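Local coordinates for segregation and condensation protein B (Mycobacterium tuberculosis, PDB 2Z99) that probably takes part in chromosome segregation and condensation during cell division, as a subunit of the bacterial SMC-ScpA-ScpB complex, at residues Q113-R117 / A118-A122; D129-M132 / R133-A137. One frame throughout, in Å; residues are numbered along the deposited sequence.

Contact 1. Residues Q113-R117 / A118-A122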
ATOM      1  N   GLN A 113      28.256  36.217  -7.042  1.00 70.07           N
ATOM      2  CA  GLN A 113      28.856  35.519  -5.911  1.00 68.44           C
ATOM      3  C   GLN A 113      28.885  36.315  -4.609  1.00 68.31           C
ATOM      4  O   GLN A 113      27.850  36.426  -3.958  1.00 70.00           O
ATOM      5  CB  GLN A 113      30.243  35.014  -6.275  1.00 67.94           C
ATOM      6  CG  GLN A 113      30.653  33.801  -5.466  1.00 65.53           C
ATOM      7  CD  GLN A 113      29.770  32.605  -5.745  1.00 62.28           C
ATOM      8  OE1 GLN A 113      29.129  32.523  -6.793  1.00 61.04           O
ATOM      9  NE2 GLN A 113      29.748  31.659  -4.819  1.00 61.58           N
ATOM     10  N   PRO A 114      30.039  36.881  -4.195  1.00 66.33           N
ATOM     11  CA  PRO A 114      29.902  37.608  -2.928  1.00 64.10           C
ATOM     12  C   PRO A 114      28.820  38.664  -3.095  1.00 62.91           C
ATOM     13  O   PRO A 114      29.031  39.651  -3.800  1.00 63.70           O
ATOM     14  CB  PRO A 114      31.282  38.231  -2.731  1.00 64.21           C
ATOM     15  CG  PRO A 114      32.179  37.310  -3.464  1.00 65.16           C
ATOM     16  CD  PRO A 114      31.403  37.037  -4.723  1.00 65.37           C
ATOM     17  N   VAL A 115      27.660  38.435  -2.476  1.00 60.88           N
ATOM     18  CA  VAL A 115      26.528  39.361  -2.548  1.00 57.08           C
ATOM     19  C   VAL A 115      25.737  39.361  -1.260  1.00 55.79           C
ATOM     20  O   VAL A 115      25.558  38.317  -0.640  1.00 56.16           O
ATOM     21  CB  VAL A 115      25.532  38.976  -3.645  1.00 56.16           C
ATOM     22  CG1 VAL A 115      26.114  39.248  -4.999  1.00 57.78           C
ATOM     23  CG2 VAL A 115      25.164  37.514  -3.510  1.00 55.57           C
ATOM     24  N   THR A 116      25.263  40.538  -0.861  1.00 54.15           N
ATOM     25  CA  THR A 116      24.441  40.669   0.339  1.00 52.78           C
ATOM     26  C   THR A 116      23.027  40.378  -0.143  1.00 50.37           C
ATOM     27  O   THR A 116      22.732  40.559  -1.324  1.00 49.15           O
ATOM     28  CB  THR A 116      24.480  42.108   0.885  1.00 53.89           C
ATOM     29  OG1 THR A 116      24.483  43.028  -0.213  1.00 57.10           O
ATOM     30  CG2 THR A 116      25.725  42.334   1.737  1.00 54.41           C
ATOM     31  N   ARG A 117      22.142  39.928   0.733  1.00 48.73           N
ATOM     32  CA  ARG A 117      20.803  39.675   0.242  1.00 50.23           C
ATOM     33  C   ARG A 117      20.167  40.998  -0.169  1.00 49.20           C
ATOM     34  O   ARG A 117      19.281  41.022  -1.008  1.00 47.98           O
ATOM     35  CB  ARG A 117      19.933  38.951   1.276  1.00 51.31           C
ATOM     36  CG  ARG A 117      19.836  39.601   2.620  1.00 53.41           C
ATOM     37  CD  ARG A 117      18.409  39.509   3.123  1.00 55.31           C
ATOM     38  NE  ARG A 117      17.835  38.176   2.976  1.00 58.26           N
ATOM     39  CZ  ARG A 117      18.199  37.106   3.681  1.00 60.18           C
ATOM     40  NH1 ARG A 117      19.150  37.192   4.597  1.00 61.89           N
ATOM     41  NH2 ARG A 117      17.598  35.943   3.476  1.00 62.19           N
ATOM     42  N   ALA A 118      20.640  42.099   0.408  1.00 49.31           N
ATOM     43  CA  ALA A 118      20.108  43.410   0.057  1.00 48.86           C
ATOM     44  C   ALA A 118      20.255  43.650  -1.440  1.00 48.76           C
ATOM     45  O   ALA A 118      19.390  44.260  -2.057  1.00 50.34           O
ATOM     46  CB  ALA A 118      20.825  44.498   0.827  1.00 48.89           C
ATOM     47  N   ARG A 119      21.344  43.168  -2.031  1.00 48.25           N
ATOM     48  CA  ARG A 119      21.539  43.354  -3.465  1.00 49.01           C
ATOM     49  C   ARG A 119      20.763  42.309  -4.254  1.00 48.34           C
ATOM     50  O   ARG A 119      20.413  42.527  -5.413  1.00 49.73           O
ATOM     51  CB  ARG A 119      23.017  43.277  -3.849  1.00 50.67           C
ATOM     52  CG  ARG A 119      23.272  43.566  -5.329  1.00 52.84           C
ATOM     53  CD  ARG A 119      24.723  43.326  -5.729  1.00 58.03           C
ATOM     54  NE  ARG A 119      25.501  44.549  -5.948  1.00 61.06           N
ATOM     55  CZ  ARG A 119      25.644  45.534  -5.063  1.00 62.78           C
ATOM     56  NH1 ARG A 119      25.052  45.464  -3.874  1.00 63.52           N
ATOM     57  NH2 ARG A 119      26.401  46.586  -5.362  1.00 61.41           N
ATOM     58  N   VAL A 120      20.508  41.164  -3.634  1.00 46.16           N
ATOM     59  CA  VAL A 120      19.745  40.126  -4.299  1.00 44.05           C
ATOM     60  C   VAL A 120      18.285  40.574  -4.325  1.00 43.60           C
ATOM     61  O   VAL A 120      17.584  40.419  -5.322  1.00 45.41           O
ATOM     62  CB  VAL A 120      19.838  38.781  -3.555  1.00 43.14           C
ATOM     63  CG1 VAL A 120      18.930  37.776  -4.217  1.00 38.21           C
ATOM     64  CG2 VAL A 120      21.274  38.273  -3.562  1.00 43.75           C
ATOM     65  N   SER A 121      17.832  41.129  -3.214  1.00 40.87           N
ATOM     66  CA  SER A 121      16.471  41.606  -3.118  1.00 42.51           C
ATOM     67  C   SER A 121      16.253  42.746  -4.128  1.00 42.96           C
ATOM     68  O   SER A 121      15.233  42.796  -4.823  1.00 42.50           O
ATOM     69  CB  SER A 121      16.204  42.079  -1.692  1.00 41.95           C
ATOM     70  OG  SER A 121      14.834  42.327  -1.493  1.00 45.49           O
ATOM     71  N   ALA A 122      17.223  43.645  -4.222  1.00 42.15           N
ATOM     72  CA  ALA A 122      17.115  44.761  -5.147  1.00 41.80           C
ATOM     73  C   ALA A 122      17.147  44.277  -6.589  1.00 41.71           C
ATOM     74  O   ALA A 122      16.272  44.626  -7.389  1.00 42.13           O
ATOM     75  CB  ALA A 122      18.233  45.759  -4.906  1.00 39.06           C
TER
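Val-115 and Val-120 meet through one methyl each, and their first torsions select which. Val-115 (chi1 -72°) places CG2 between its backbone N and carbonyl carbon, while Val-120 (chi1 175°) turns CG1 away from its own N and leaves CG2 beside that N, facing back down the helix. The two CG2 methyls pack at 4.0 Å, the side chains crossing at about a right angle. Both valines are buried and also rest on Val-109 of helix 100-112, so the apolar patch ties the strand, the new helix and the preceding helix together. This is the strand-to-helix step of a winged helix domain: the short strand 115-116, whose Val-115 pairs with Phe-155 through backbone hydrogen bonds, runs directly into helix 117-124.

Thr-116 occupies the N-cap position. Its carbonyl O accepts two bonds, from Arg-119 N at 3.0 Å and from Val-120 N at 3.3 Å. The first donor stands above the carbonyl plane and the hydrogen bond is bent, with an N-H...O angle of 136°, whereas the second lies in that plane. Val-120 CG2 also comes within 3.5 Å of Thr-116 O, giving this doubly used oxygen an apolar neighbour. The hydroxyl of Thr-116 lies against the first turn, with OG1 3.9 Å from Arg-119 CB. Ser-121 N donates to Arg-117 O at 2.6 Å, a short and nearly straight bond. Ser-121 CB brushes that same carbonyl oxygen, while its OG is hydrogen-bonded to Val-126 O, in the turn beyond the helix.

Contact 2. Residues D129-M132 / R133-A137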
ATOM      1  N   ASP A 129      13.455  36.396   1.249  1.00 45.44           N
ATOM      2  CA  ASP A 129      13.727  35.581   2.431  1.00 45.90           C
ATOM      3  C   ASP A 129      13.321  34.115   2.309  1.00 47.18           C
ATOM      4  O   ASP A 129      14.066  33.220   2.726  1.00 47.21           O
ATOM      5  CB  ASP A 129      13.051  36.196   3.653  1.00 44.89           C
ATOM      6  CG  ASP A 129      13.432  37.648   3.850  1.00 45.75           C
ATOM      7  OD1 ASP A 129      14.613  37.984   3.616  1.00 45.55           O
ATOM      8  OD2 ASP A 129      12.554  38.451   4.238  1.00 47.19           O
ATOM      9  N   ALA A 130      12.141  33.869   1.746  1.00 48.18           N
ATOM     10  CA  ALA A 130      11.648  32.506   1.581  1.00 48.95           C
ATOM     11  C   ALA A 130      12.575  31.704   0.676  1.00 49.00           C
ATOM     12  O   ALA A 130      12.949  30.576   1.006  1.00 50.14           O
ATOM     13  CB  ALA A 130      10.228  32.519   1.010  1.00 48.02           C
ATOM     14  N   VAL A 131      12.946  32.290  -0.459  1.00 46.47           N
ATOM     15  CA  VAL A 131      13.828  31.621  -1.400  1.00 45.50           C
ATOM     16  C   VAL A 131      15.251  31.523  -0.864  1.00 46.38           C
ATOM     17  O   VAL A 131      15.956  30.555  -1.137  1.00 46.42           O
ATOM     18  CB  VAL A 131      13.851  32.349  -2.758  1.00 44.45           C
ATOM     19  CG1 VAL A 131      14.915  31.753  -3.643  1.00 42.79           C
ATOM     20  CG2 VAL A 131      12.504  32.222  -3.431  1.00 44.33           C
ATOM     21  N   MET A 132      15.687  32.531  -0.119  1.00 47.25           N
ATOM     22  CA  MET A 132      17.033  32.502   0.449  1.00 48.13           C
ATOM     23  C   MET A 132      17.097  31.322   1.405  1.00 47.65           C
ATOM     24  O   MET A 132      18.010  30.505   1.350  1.00 46.58           O
ATOM     25  CB  MET A 132      17.337  33.791   1.214  1.00 46.47           C
ATOM     26  CG  MET A 132      17.718  34.966   0.331  1.00 48.49           C
ATOM     27  SD  MET A 132      19.135  34.610  -0.729  1.00 48.56           S
ATOM     28  CE  MET A 132      20.480  35.156   0.282  1.00 49.27           C
ATOM     29  N   ARG A 133      16.098  31.248   2.273  1.00 48.67           N
ATOM     30  CA  ARG A 133      15.985  30.184   3.254  1.00 49.61           C
ATOM     31  C   ARG A 133      16.102  28.812   2.597  1.00 49.99           C
ATOM     32  O   ARG A 133      16.988  28.032   2.950  1.00 51.62           O
ATOM     33  CB  ARG A 133      14.640  30.282   3.959  1.00 51.86           C
ATOM     34  CG  ARG A 133      14.484  29.383   5.164  1.00 58.06           C
ATOM     35  CD  ARG A 133      13.023  29.295   5.575  1.00 60.50           C
ATOM     36  NE  ARG A 133      12.388  30.608   5.581  1.00 66.26           N
ATOM     37  CZ  ARG A 133      11.075  30.797   5.494  1.00 69.26           C
ATOM     38  NH1 ARG A 133      10.256  29.755   5.400  1.00 71.17           N
ATOM     39  NH2 ARG A 133      10.578  32.027   5.481  0.50 69.91           N
ATOM     40  N   THR A 134      15.218  28.508   1.647  1.00 47.56           N
ATOM     41  CA  THR A 134      15.269  27.198   1.013  1.00 48.75           C
ATOM     42  C   THR A 134      16.625  26.975   0.350  1.00 47.69           C
ATOM     43  O   THR A 134      17.227  25.922   0.516  1.00 49.51           O
ATOM     44  CB  THR A 134      14.119  26.983  -0.026  1.00 49.21           C
ATOM     45  OG1 THR A 134      14.332  27.812  -1.169  1.00 53.12           O
ATOM     46  CG2 THR A 134      12.768  27.313   0.585  1.00 48.23           C
ATOM     47  N   LEU A 135      17.119  27.965  -0.386  1.00 47.35           N
ATOM     48  CA  LEU A 135      18.422  27.831  -1.028  1.00 45.01           C
ATOM     49  C   LEU A 135      19.484  27.495   0.007  1.00 46.41           C
ATOM     50  O   LEU A 135      20.412  26.740  -0.274  1.00 45.54           O
ATOM     51  CB  LEU A 135      18.817  29.118  -1.742  1.00 42.85           C
ATOM     52  CG  LEU A 135      18.146  29.425  -3.073  1.00 39.06           C
ATOM     53  CD1 LEU A 135      18.740  30.694  -3.629  1.00 38.94           C
ATOM     54  CD2 LEU A 135      18.360  28.278  -4.035  1.00 39.75           C
ATOM     55  N   LEU A 136      19.351  28.069   1.200  1.00 47.22           N
ATOM     56  CA  LEU A 136      20.301  27.814   2.277  1.00 48.41           C
ATOM     57  C   LEU A 136      20.146  26.395   2.818  1.00 49.58           C
ATOM     58  O   LEU A 136      21.116  25.638   2.877  1.00 49.61           O
ATOM     59  CB  LEU A 136      20.103  28.810   3.417  1.00 47.98           C
ATOM     60  CG  LEU A 136      20.447  30.273   3.130  1.00 50.04           C
ATOM     61  CD1 LEU A 136      20.106  31.111   4.345  1.00 48.20           C
ATOM     62  CD2 LEU A 136      21.918  30.404   2.772  1.00 51.71           C
ATOM     63  N   ALA A 137      18.925  26.042   3.208  1.00 49.88           N
ATOM     64  CA  ALA A 137      18.640  24.719   3.746  1.00 50.11           C
ATOM     65  C   ALA A 137      19.043  23.612   2.778  1.00 50.88           C
ATOM     66  O   ALA A 137      19.489  22.547   3.200  1.00 51.72           O
ATOM     67  CB  ALA A 137      17.171  24.604   4.077  1.00 50.06           C
TER
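Leu-135 lies back along its helix against Val-131, one turn earlier, and makes the apolar contact of this segment. At its root, CB is 3.3 Å from Val-131 O. CG comes closer to that oxygen, 3.1 Å, because chi1 of -76° sets it beside the backbone N. From CG the branches part: CD1 packs 4.0 Å from Val-131 CG1, while CD2 turns off, 4.9 Å from the same methyl. The two side chains run side by side and point the same way.

The carbonyl O of Val-131 does double duty. It accepts the helical bond from Leu-135 N and a second one, at 3.2 Å, from Thr-134 OG1, both reaching it from the same face of its plane. With chi1 near 70°, OG1 of Thr-134 points back at this oxygen and CG2 comes 3.3 Å from Ala-130 O; the long side-chain bond should favour that rotamer. Elsewhere on the helix surface, Arg-133 folds back so that one face of its guanidinium lies over Ala-130 CA, offset toward the rim.

Val-131 and Leu-135 face helix 100-112, both touching Thr-105, whereas Met-132 and Leu-136 press on Ile-141 and Phe-155 of strands 141-146 and 153-157.

How the contacts relate
Contact 1 closes before contact 2 opens, and their centres lie about 13 Å apart in the same winged helix domain. Helices 117-124 and 129-137 follow one another as the two helices of its helix-turn-helix, with helix 129-137 in the position of the recognition helix. Both contacts rest on helix 100-112, sharing Thr-105, and contact 1 supplies strand 115-116 of the small sheet, against whose strands 141-146 and 153-157 contact 2 packs. They also touch directly: Arg-117 NE and Asp-129 OD1 form a long, weak salt bridge of 3.3 Å, joining the two helix starts.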